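Local coordinates for ComZ (Thermus thermophilus, PDB 6QVI), which is a competence-associated pilin with a beta-solenoid domain that probably acts as a DNA receptor at the pilus tip, at residues Val436-Ala450 and Tyr453-Phe467. Residues are numbered along the deposited sequence; the frame is centred on the assembly and turned at random.
Sequences VAEGDIYQRGQHVMA and YAGGTFRVVKGNVLF
Asp-440 meets the next coil twice: Thr-457 N donates a hydrogen bond to its OD1 at 3.1 Å, and Arg-459 NH1 forms a salt bridge with OD2 at 3.3 Å. Both donors stand above the carboxylate plane, whereas OD2 lies at the edge of the guanidinium, in its plane. Replacing this aspartate by an alanine removes both oxygens and would probably leave Thr-457 N without its acceptor and the Arg-459 guanidinium without this carboxylate. The arginine stem crosses one face of the Tyr-442 ring, its CB 4.0 Å from the centroid; Arg-444 NH2 lies over the opposite face, its NH1 salt-bridged to Asp-414.

Inside, Ile-441 CG2 touches Phe-458 CD1 at 3.8 Å. Extended, with CG anti to N (chi1 161°), Gln-443 sends its amide inward, where NE2 donates to Gly-445 O and weakly to Val-465 O. Asn-464 ND2 grips Gly-445 O from the other face of that carbonyl, at 2.6 Å.

Parallel backbone ladders position these groups: the axes of strands 441-443 and 457-461 approach to 4.6 Å, their directions 12° apart, and the register slips by one residue before His-447 pairs with Val-465. Such stacked coils characterise a beta-solenoid; strands 398-406 and 409-415 continue the stack beyond 436-450, and strands 469-472, 474-478 and 491-496 beyond 453-467.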
# COMPACT_ATOMS: atom_id res chain seq x y z
N VAL A 436 -1.70 -13.12 -7.60
CA VAL A 436 -1.55 -12.32 -8.81
C VAL A 436 -2.24 -13.11 -9.91
O VAL A 436 -1.92 -14.28 -10.13
CB VAL A 436 -0.08 -12.04 -9.14
CG1 VAL A 436 0.06 -11.23 -10.43
CG2 VAL A 436 0.57 -11.30 -7.99
N ALA A 437 -3.21 -12.49 -10.56
CA ALA A 437 -3.88 -13.08 -11.72
C ALA A 437 -3.82 -12.09 -12.86
O ALA A 437 -4.40 -10.99 -12.76
CB ALA A 437 -5.33 -13.45 -11.38
N GLU A 438 -3.17 -12.47 -13.96
CA GLU A 438 -3.08 -11.55 -15.09
C GLU A 438 -4.43 -11.38 -15.76
O GLU A 438 -4.68 -10.36 -16.41
CB GLU A 438 -2.02 -12.05 -16.09
CG GLU A 438 -1.99 -11.30 -17.42
CD GLU A 438 -0.75 -11.62 -18.31
OE1 GLU A 438 -0.52 -10.86 -19.29
OE2 GLU A 438 -0.02 -12.60 -18.04
N GLY A 439 -5.32 -12.35 -15.57
CA GLY A 439 -6.64 -12.28 -16.17
C GLY A 439 -7.64 -11.80 -15.14
O GLY A 439 -7.43 -10.75 -14.51
N ASP A 440 -8.71 -12.56 -14.96
CA ASP A 440 -9.81 -12.21 -14.06
C ASP A 440 -9.77 -13.01 -12.77
O ASP A 440 -9.21 -14.11 -12.70
CB ASP A 440 -11.15 -12.44 -14.76
CG ASP A 440 -11.37 -11.52 -15.94
OD1 ASP A 440 -10.49 -10.68 -16.23
OD2 ASP A 440 -12.43 -11.66 -16.58
N ILE A 441 -10.42 -12.46 -11.74
CA ILE A 441 -10.63 -13.15 -10.47
C ILE A 441 -12.11 -13.15 -10.15
O ILE A 441 -12.75 -12.10 -10.12
CB ILE A 441 -9.86 -12.51 -9.30
CG1 ILE A 441 -8.37 -12.71 -9.46
CG2 ILE A 441 -10.33 -13.13 -7.96
CD1 ILE A 441 -7.67 -12.45 -8.22
N TYR A 442 -12.63 -14.32 -9.84
CA TYR A 442 -14.00 -14.48 -9.42
C TYR A 442 -13.97 -15.11 -8.04
O TYR A 442 -13.48 -16.23 -7.88
CB TYR A 442 -14.77 -15.37 -10.41
CG TYR A 442 -16.28 -15.13 -10.43
CD1 TYR A 442 -17.04 -15.23 -9.27
CD2 TYR A 442 -16.92 -14.76 -11.60
CE1 TYR A 442 -18.40 -14.98 -9.30
CE2 TYR A 442 -18.26 -14.50 -11.64
CZ TYR A 442 -19.01 -14.62 -10.50
OH TYR A 442 -20.38 -14.36 -10.55
N GLN A 443 -14.52 -14.40 -7.06
CA GLN A 443 -14.68 -14.94 -5.71
C GLN A 443 -16.15 -15.27 -5.45
O GLN A 443 -16.98 -14.37 -5.32
CB GLN A 443 -14.16 -13.95 -4.67
CG GLN A 443 -14.67 -14.21 -3.27
CD GLN A 443 -14.29 -13.10 -2.33
OE1 GLN A 443 -13.44 -12.28 -2.65
NE2 GLN A 443 -14.87 -13.10 -1.14
N ARG A 444 -16.46 -16.56 -5.32
CA ARG A 444 -17.77 -16.96 -4.84
C ARG A 444 -17.76 -17.51 -3.41
O ARG A 444 -18.84 -17.73 -2.84
CB ARG A 444 -18.42 -18.00 -5.78
CG ARG A 444 -18.16 -17.81 -7.29
CD ARG A 444 -18.76 -18.91 -8.19
NE ARG A 444 -18.78 -18.51 -9.60
CZ ARG A 444 -17.77 -18.62 -10.46
NH1 ARG A 444 -16.60 -19.13 -10.09
NH2 ARG A 444 -17.93 -18.19 -11.70
N GLY A 445 -16.57 -17.72 -2.81
CA GLY A 445 -16.49 -18.00 -1.38
C GLY A 445 -16.89 -16.82 -0.52
O GLY A 445 -16.78 -15.66 -0.93
N GLN A 446 -17.41 -17.12 0.67
CA GLN A 446 -17.98 -16.01 1.41
C GLN A 446 -16.91 -15.14 2.05
O GLN A 446 -17.06 -13.91 2.10
CB GLN A 446 -18.98 -16.53 2.46
CG GLN A 446 -20.38 -16.59 1.84
CD GLN A 446 -21.55 -16.38 2.80
OE1 GLN A 446 -22.69 -16.31 2.35
NE2 GLN A 446 -21.27 -16.25 4.11
N HIS A 447 -15.81 -15.74 2.50
CA HIS A 447 -14.76 -15.01 3.19
C HIS A 447 -13.42 -15.47 2.62
O HIS A 447 -13.09 -16.65 2.70
CB HIS A 447 -14.85 -15.24 4.70
CG HIS A 447 -16.17 -14.82 5.29
ND1 HIS A 447 -16.98 -13.87 4.70
CD2 HIS A 447 -16.83 -15.25 6.39
CE1 HIS A 447 -18.08 -13.72 5.43
NE2 HIS A 447 -18.01 -14.54 6.46
N VAL A 448 -12.67 -14.55 2.01
CA VAL A 448 -11.29 -14.84 1.65
C VAL A 448 -10.43 -13.69 2.16
O VAL A 448 -10.81 -12.52 2.08
CB VAL A 448 -11.14 -15.07 0.14
CG1 VAL A 448 -11.85 -14.03 -0.59
CG2 VAL A 448 -9.69 -15.06 -0.28
N MET A 449 -9.27 -14.04 2.70
CA MET A 449 -8.43 -13.09 3.40
C MET A 449 -7.07 -13.15 2.71
O MET A 449 -6.27 -14.05 2.98
CB MET A 449 -8.41 -13.42 4.89
CG MET A 449 -7.27 -12.86 5.69
SD MET A 449 -7.55 -13.21 7.45
CE MET A 449 -9.02 -12.26 7.80
N ALA A 450 -6.88 -12.23 1.78
CA ALA A 450 -5.67 -12.23 0.98
C ALA A 450 -5.55 -10.90 0.25
O ALA A 450 -6.56 -10.34 -0.16
CB ALA A 450 -5.73 -13.39 -0.02
N TYR A 453 -4.35 -9.25 -6.70
CA TYR A 453 -4.17 -8.49 -7.94
C TYR A 453 -4.81 -9.22 -9.11
O TYR A 453 -4.45 -10.36 -9.41
CB TYR A 453 -2.70 -8.28 -8.30
CG TYR A 453 -2.50 -7.64 -9.66
CD1 TYR A 453 -2.30 -8.42 -10.78
CD2 TYR A 453 -2.63 -6.26 -9.85
CE1 TYR A 453 -2.14 -7.87 -12.02
CE2 TYR A 453 -2.46 -5.70 -11.11
CZ TYR A 453 -2.22 -6.53 -12.19
OH TYR A 453 -2.05 -6.07 -13.48
N ALA A 454 -5.66 -8.51 -9.84
CA ALA A 454 -6.26 -9.00 -11.07
C ALA A 454 -5.95 -8.03 -12.20
O ALA A 454 -6.48 -6.91 -12.22
CB ALA A 454 -7.77 -9.18 -10.92
N GLY A 455 -5.12 -8.47 -13.15
CA GLY A 455 -4.85 -7.65 -14.32
C GLY A 455 -6.10 -7.30 -15.10
O GLY A 455 -6.19 -6.21 -15.66
N GLY A 456 -7.12 -8.16 -15.05
CA GLY A 456 -8.35 -7.88 -15.76
C GLY A 456 -9.40 -7.31 -14.83
O GLY A 456 -9.26 -6.17 -14.38
N THR A 457 -10.43 -8.08 -14.48
CA THR A 457 -11.46 -7.58 -13.58
C THR A 457 -11.58 -8.51 -12.38
O THR A 457 -11.41 -9.74 -12.49
CB THR A 457 -12.85 -7.39 -14.28
OG1 THR A 457 -13.62 -8.60 -14.20
CG2 THR A 457 -12.69 -6.92 -15.75
N PHE A 458 -12.02 -7.99 -11.27
CA PHE A 458 -12.21 -8.82 -10.12
C PHE A 458 -13.67 -8.87 -9.83
O PHE A 458 -14.22 -7.88 -9.49
CB PHE A 458 -11.53 -8.19 -8.96
CG PHE A 458 -11.94 -8.73 -7.66
CD1 PHE A 458 -11.14 -9.59 -7.01
CD2 PHE A 458 -13.08 -8.34 -7.09
CE1 PHE A 458 -11.50 -10.08 -5.80
CE2 PHE A 458 -13.45 -8.81 -5.87
CZ PHE A 458 -12.65 -9.69 -5.23
N ARG A 459 -14.28 -10.04 -9.97
CA ARG A 459 -15.69 -10.23 -9.72
C ARG A 459 -15.94 -10.80 -8.37
O ARG A 459 -15.16 -11.53 -7.85
CB ARG A 459 -16.32 -11.15 -10.74
CG ARG A 459 -16.35 -10.61 -12.14
CD ARG A 459 -17.26 -11.39 -13.05
NE ARG A 459 -17.35 -10.71 -14.33
CZ ARG A 459 -16.39 -10.74 -15.22
NH1 ARG A 459 -15.30 -11.41 -14.97
NH2 ARG A 459 -16.52 -10.10 -16.36
N VAL A 460 -17.08 -10.45 -7.82
CA VAL A 460 -17.45 -10.92 -6.52
C VAL A 460 -18.96 -10.95 -6.47
O VAL A 460 -19.63 -10.24 -7.19
CB VAL A 460 -16.86 -10.01 -5.47
CG1 VAL A 460 -17.50 -8.65 -5.56
CG2 VAL A 460 -16.94 -10.59 -4.09
N VAL A 461 -19.50 -11.82 -5.65
CA VAL A 461 -20.93 -12.00 -5.50
C VAL A 461 -21.43 -11.20 -4.30
O VAL A 461 -20.72 -11.05 -3.29
CB VAL A 461 -21.22 -13.50 -5.34
CG1 VAL A 461 -21.22 -14.20 -6.71
CG2 VAL A 461 -20.09 -14.08 -4.51
N LYS A 462 -22.65 -10.67 -4.41
CA LYS A 462 -23.30 -10.03 -3.26
C LYS A 462 -23.19 -10.91 -2.02
O LYS A 462 -23.42 -12.12 -2.07
CB LYS A 462 -24.79 -9.80 -3.57
CG LYS A 462 -25.14 -9.53 -5.02
CD LYS A 462 -26.66 -9.76 -5.27
CE LYS A 462 -27.25 -8.70 -6.23
NZ LYS A 462 -28.70 -8.43 -6.02
N GLY A 463 -22.82 -10.31 -0.90
CA GLY A 463 -22.81 -11.01 0.38
C GLY A 463 -21.46 -11.47 0.84
O GLY A 463 -21.29 -11.75 2.04
N ASN A 464 -20.52 -11.61 -0.07
CA ASN A 464 -19.19 -12.10 0.22
C ASN A 464 -18.27 -10.93 0.47
O ASN A 464 -18.43 -9.86 -0.14
CB ASN A 464 -18.72 -12.96 -0.95
CG ASN A 464 -19.75 -14.04 -1.28
OD1 ASN A 464 -20.88 -13.72 -1.62
ND2 ASN A 464 -19.36 -15.28 -1.24
N VAL A 465 -17.33 -11.12 1.37
CA VAL A 465 -16.43 -10.06 1.78
C VAL A 465 -14.99 -10.53 1.58
O VAL A 465 -14.65 -11.69 1.84
CB VAL A 465 -16.74 -9.60 3.23
CG1 VAL A 465 -16.60 -10.72 4.22
CG2 VAL A 465 -15.86 -8.44 3.65
N LEU A 466 -14.16 -9.63 1.09
CA LEU A 466 -12.74 -9.89 0.89
C LEU A 466 -11.96 -8.99 1.82
O LEU A 466 -12.18 -7.77 1.84
CB LEU A 466 -12.32 -9.64 -0.55
CG LEU A 466 -10.83 -9.68 -0.79
CD1 LEU A 466 -10.26 -11.05 -0.40
CD2 LEU A 466 -10.66 -9.43 -2.21
N PHE A 467 -11.11 -9.60 2.63
CA PHE A 467 -10.24 -8.86 3.53
C PHE A 467 -8.83 -8.87 2.97
O PHE A 467 -8.32 -9.92 2.57
CB PHE A 467 -10.26 -9.47 4.93
CG PHE A 467 -11.64 -9.74 5.45
CD1 PHE A 467 -12.21 -8.92 6.40
CD2 PHE A 467 -12.34 -10.86 5.03
CE1 PHE A 467 -13.48 -9.18 6.90
CE2 PHE A 467 -13.61 -11.13 5.54
CZ PHE A 467 -14.18 -10.29 6.48